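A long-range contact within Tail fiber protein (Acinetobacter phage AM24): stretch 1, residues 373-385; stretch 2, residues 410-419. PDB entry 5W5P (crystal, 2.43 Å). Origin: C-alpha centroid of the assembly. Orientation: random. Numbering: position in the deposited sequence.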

# COMPACT_ATOMS: atom_id res chain seq x y z
N GLN A 373 7.38 -3.42 11.49
CA GLN A 373 8.21 -4.08 12.49
C GLN A 373 9.09 -3.03 13.16
O GLN A 373 9.93 -2.41 12.50
CB GLN A 373 9.09 -5.18 11.90
CG GLN A 373 10.11 -5.71 12.88
CD GLN A 373 11.15 -6.61 12.24
OE1 GLN A 373 12.24 -6.17 11.88
NE2 GLN A 373 10.82 -7.89 12.10
N PHE A 374 8.88 -2.83 14.45
CA PHE A 374 9.70 -1.91 15.23
C PHE A 374 10.74 -2.71 16.02
O PHE A 374 10.63 -2.93 17.23
CB PHE A 374 8.81 -1.09 16.16
CG PHE A 374 7.74 -0.30 15.46
CD1 PHE A 374 8.05 0.85 14.75
CD2 PHE A 374 6.41 -0.70 15.54
CE1 PHE A 374 7.06 1.58 14.12
CE2 PHE A 374 5.41 0.03 14.91
CZ PHE A 374 5.74 1.17 14.19
N GLY A 375 11.77 -3.15 15.30
CA GLY A 375 12.86 -3.90 15.90
C GLY A 375 13.84 -2.99 16.62
O GLY A 375 14.63 -2.30 15.98
N ALA A 376 13.79 -2.99 17.95
CA ALA A 376 14.53 -2.02 18.74
C ALA A 376 15.95 -2.50 19.03
O ALA A 376 16.20 -3.70 19.17
CB ALA A 376 13.81 -1.73 20.06
N ALA A 377 16.87 -1.54 19.10
CA ALA A 377 18.14 -1.80 19.76
C ALA A 377 17.89 -2.13 21.23
O ALA A 377 16.85 -1.78 21.80
CB ALA A 377 19.06 -0.59 19.63
N ALA A 378 18.86 -2.81 21.84
CA ALA A 378 18.69 -3.25 23.22
C ALA A 378 18.42 -2.10 24.17
O ALA A 378 17.80 -2.30 25.22
CB ALA A 378 19.93 -4.03 23.67
N ALA A 379 18.85 -0.89 23.82
CA ALA A 379 18.74 0.26 24.71
C ALA A 379 17.30 0.70 24.95
O ALA A 379 17.03 1.36 25.96
CB ALA A 379 19.53 1.43 24.14
N TYR A 380 16.37 0.35 24.06
CA TYR A 380 15.01 0.86 24.14
C TYR A 380 13.98 -0.22 24.45
O TYR A 380 12.78 0.06 24.44
CB TYR A 380 14.66 1.60 22.85
CG TYR A 380 15.64 2.71 22.61
CD1 TYR A 380 15.64 3.84 23.41
CD2 TYR A 380 16.60 2.61 21.61
CE1 TYR A 380 16.54 4.85 23.22
CE2 TYR A 380 17.51 3.62 21.41
CZ TYR A 380 17.48 4.74 22.22
OH TYR A 380 18.39 5.76 22.03
N LYS A 381 14.42 -1.44 24.73
CA LYS A 381 13.49 -2.47 25.17
C LYS A 381 12.96 -2.20 26.57
O LYS A 381 11.79 -2.47 26.84
CB LYS A 381 14.17 -3.85 25.11
CG LYS A 381 14.46 -4.31 23.69
CD LYS A 381 15.24 -5.61 23.69
CE LYS A 381 15.55 -6.05 22.27
NZ LYS A 381 16.39 -7.28 22.28
N ALA A 382 13.79 -1.64 27.46
CA ALA A 382 13.42 -1.40 28.85
C ALA A 382 13.40 0.08 29.22
O ALA A 382 13.29 0.42 30.40
CB ALA A 382 14.37 -2.14 29.79
N ASP A 383 13.49 0.98 28.24
CA ASP A 383 13.46 2.42 28.47
C ASP A 383 12.01 2.86 28.62
O ASP A 383 11.28 2.95 27.63
CB ASP A 383 14.15 3.14 27.32
CG ASP A 383 14.39 4.62 27.60
OD1 ASP A 383 13.70 5.20 28.46
OD2 ASP A 383 15.27 5.20 26.93
N VAL A 384 11.59 3.16 29.86
CA VAL A 384 10.20 3.53 30.12
C VAL A 384 9.80 4.82 29.41
O VAL A 384 8.61 5.08 29.24
CB VAL A 384 9.92 3.64 31.64
CG1 VAL A 384 10.40 2.39 32.37
CG2 VAL A 384 10.55 4.89 32.23
N ASN A 385 10.77 5.62 28.99
CA ASN A 385 10.48 6.87 28.30
C ASN A 385 10.48 6.72 26.79
O ASN A 385 10.35 7.72 26.08
CB ASN A 385 11.48 7.95 28.71
CG ASN A 385 11.15 8.55 30.07
OD1 ASN A 385 10.10 9.16 30.24
ND2 ASN A 385 12.05 8.36 31.03
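Stretch 2, residues 410-419: GNWTNAYRMW

Three direct hydrogen bonds fix stretch 2 on stretch 1, and each has a backbone amide as donor. The shortest runs from Phe-374 N to Trp-412 O, 2.6 Å and almost linear at 171°. It belongs to a short parallel pairing in which Gln-373 lies beside Trp-412, their CA atoms 4.7 Å apart, and Phe-374 beside Thr-413, with 4.5 Å from CA to CA. The same carbonyl also receives a CA-H...O contact, Gln-373 CA to Trp-412 O at 3.3 Å, so one acceptor serves two successive residues of the partner strand.

Beyond Thr-413 the backbone of stretch 2 leaves strand conformation, and a side chain takes over the pairing. Asn-414, with chi1 in p, brings its amide close to stretch 1 although its CA-to-CB bond points sideways. Ala-376 N donates to Asn-414 OD1 at 2.9 Å and 171°, much as it might to a strand carbonyl. The other end of that amide is used as well: a water accepts from Asn-414 ND2 at 2.9 Å and donates to Ala-376 O at 2.7 Å, so both polar backbone atoms of Ala-376 are tied to one asparagine, one directly and one through water.

Stretch 1 then makes an excursion. Ala-377, Ala-378 and Ala-379 make no contact with stretch 2, and the chain comes back at Tyr-380, where Tyr-416 N donates to Tyr-380 O at 3.1 Å and 154°. Here Lys-381 sits beside Ala-415, CA to CA 4.1 Å, so four residues of stretch 1 lie between Ala-376 and Lys-381, while stretch 2 moves on by one residue, from Asn-414 to Ala-415. Farther along, a second water joins the two stretches, donating to Val-384 O at 2.5 Å and accepting from Arg-417 NH1 at 3.1 Å.

Packing follows the alternation of the paired strands. On the face shared by Gln-373 and Trp-412, Gln-373 CG lies 3.9 Å from Trp-412 CE3, and the indole edge extends to Gly-375, whose CA is 4.5 Å from Trp-412 CZ3. Phe-374 and Thr-413 share the other face, with Phe-374 CB 3.5 Å from Thr-413 OG1. The phenyl ring, chi1 in m, reaches back to Asn-411, with CE2 4.0 Å from Asn-411 CB, and also meets selenomethionine Met-418, with CE2 3.8 Å from Met-418 CG.

Between these regions two small side chains meet: Ala-376 CB is 4.0 Å from Ala-415 CB. Lys-381, extended from chi2 to chi4, passes Asn-414, its CG 3.3 Å from Asn-414 O and its CE 3.5 Å from Asn-414 ND2. At the far end the CA-to-CB bond of Tyr-416 points toward stretch 1. Val-384 CA stands over one face of its ring, 3.8 Å from the centroid of Tyr-416 in a CH-pi contact, while Val-384 CG1 packs 3.8 Å from Tyr-416 CZ. The rule is economical: brief parallel pairing, an asparagine extending it, and an aromatic ring closing the contact. The two stretches bury 682 Å² between them, both sides summed.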

# COMPACT_ATOMS: atom_id res chain seq x y z
N GLY A 410 -1.83 -4.76 13.31
CA GLY A 410 -0.93 -5.79 12.82
C GLY A 410 0.55 -5.45 12.86
O GLY A 410 1.32 -6.05 12.09
N ASN A 411 0.97 -4.53 13.72
CA ASN A 411 2.37 -4.17 13.86
C ASN A 411 3.07 -5.10 14.84
O ASN A 411 2.44 -5.83 15.60
CB ASN A 411 2.52 -2.72 14.32
CG ASN A 411 1.79 -1.74 13.43
OD1 ASN A 411 2.30 -1.33 12.38
ND2 ASN A 411 0.57 -1.36 13.83
N TRP A 412 4.41 -5.06 14.82
CA TRP A 412 5.25 -5.89 15.67
C TRP A 412 6.33 -5.03 16.29
O TRP A 412 7.08 -4.35 15.57
CB TRP A 412 5.90 -7.04 14.88
CG TRP A 412 6.60 -8.06 15.72
CD1 TRP A 412 6.14 -9.30 16.05
CD2 TRP A 412 7.90 -7.94 16.34
NE1 TRP A 412 7.06 -9.96 16.84
CE2 TRP A 412 8.14 -9.15 17.03
CE3 TRP A 412 8.87 -6.93 16.38
CZ2 TRP A 412 9.32 -9.37 17.75
CZ3 TRP A 412 10.03 -7.15 17.10
CH2 TRP A 412 10.25 -8.36 17.78
N THR A 413 6.43 -5.06 17.61
CA THR A 413 7.48 -4.34 18.32
C THR A 413 8.06 -5.23 19.41
O THR A 413 7.44 -6.21 19.83
CB THR A 413 6.97 -3.02 18.93
OG1 THR A 413 8.08 -2.22 19.34
CG2 THR A 413 6.07 -3.29 20.14
N ASN A 414 9.27 -4.89 19.84
CA ASN A 414 9.86 -5.46 21.04
C ASN A 414 10.43 -4.36 21.93
O ASN A 414 11.28 -4.63 22.79
CB ASN A 414 10.94 -6.50 20.70
CG ASN A 414 12.13 -5.91 19.96
OD1 ASN A 414 12.10 -4.75 19.52
ND2 ASN A 414 13.17 -6.71 19.80
N ALA A 415 9.99 -3.13 21.72
CA ALA A 415 10.41 -2.00 22.52
C ALA A 415 9.53 -1.90 23.77
O ALA A 415 8.58 -2.66 23.95
CB ALA A 415 10.35 -0.72 21.70
N TYR A 416 9.85 -0.96 24.65
CA TYR A 416 9.03 -0.77 25.84
C TYR A 416 7.59 -0.44 25.46
O TYR A 416 6.65 -1.00 26.03
CB TYR A 416 9.62 0.31 26.73
CG TYR A 416 9.00 0.31 28.10
CD1 TYR A 416 9.35 -0.65 29.04
CD2 TYR A 416 8.05 1.25 28.45
CE1 TYR A 416 8.77 -0.67 30.29
CE2 TYR A 416 7.46 1.24 29.71
CZ TYR A 416 7.83 0.28 30.62
OH TYR A 416 7.26 0.26 31.87
N ARG A 417 7.41 0.45 24.49
CA ARG A 417 6.08 0.84 24.06
C ARG A 417 6.07 1.06 22.55
O ARG A 417 7.08 1.43 21.95
CB ARG A 417 5.60 2.11 24.76
CG ARG A 417 4.90 1.85 26.09
CD ARG A 417 4.20 3.10 26.59
NE ARG A 417 3.50 2.87 27.84
CZ ARG A 417 4.01 3.13 29.04
NH1 ARG A 417 5.24 3.63 29.16
NH2 ARG A 417 3.30 2.88 30.13
N MSE A 418 4.91 0.82 21.95
CA MSE A 418 4.73 1.10 20.54
C MSE A 418 4.22 2.52 20.32
O MSE A 418 4.50 3.13 19.28
CB MSE A 418 3.78 0.08 19.91
CG MSE A 418 3.84 0.07 18.39
SE MSE A 418 2.44 -1.03 17.61
CE MSE A 418 3.10 -2.78 18.17
N TRP A 419 3.48 3.05 21.29
CA TRP A 419 2.95 4.40 21.21
C TRP A 419 2.85 4.99 22.61
O TRP A 419 2.93 4.28 23.61
CB TRP A 419 1.58 4.42 20.50
CG TRP A 419 0.51 3.61 21.18
CD1 TRP A 419 -0.22 3.99 22.27
CD2 TRP A 419 0.05 2.31 20.82
NE1 TRP A 419 -1.11 3.00 22.60
CE2 TRP A 419 -0.96 1.95 21.73
CE3 TRP A 419 0.40 1.40 19.81
CZ2 TRP A 419 -1.62 0.73 21.67
CZ3 TRP A 419 -0.26 0.19 19.76
CH2 TRP A 419 -1.26 -0.13 20.68
O HOH W 1 15.51 -6.09 18.16
O HOH W 2 7.15 4.98 27.19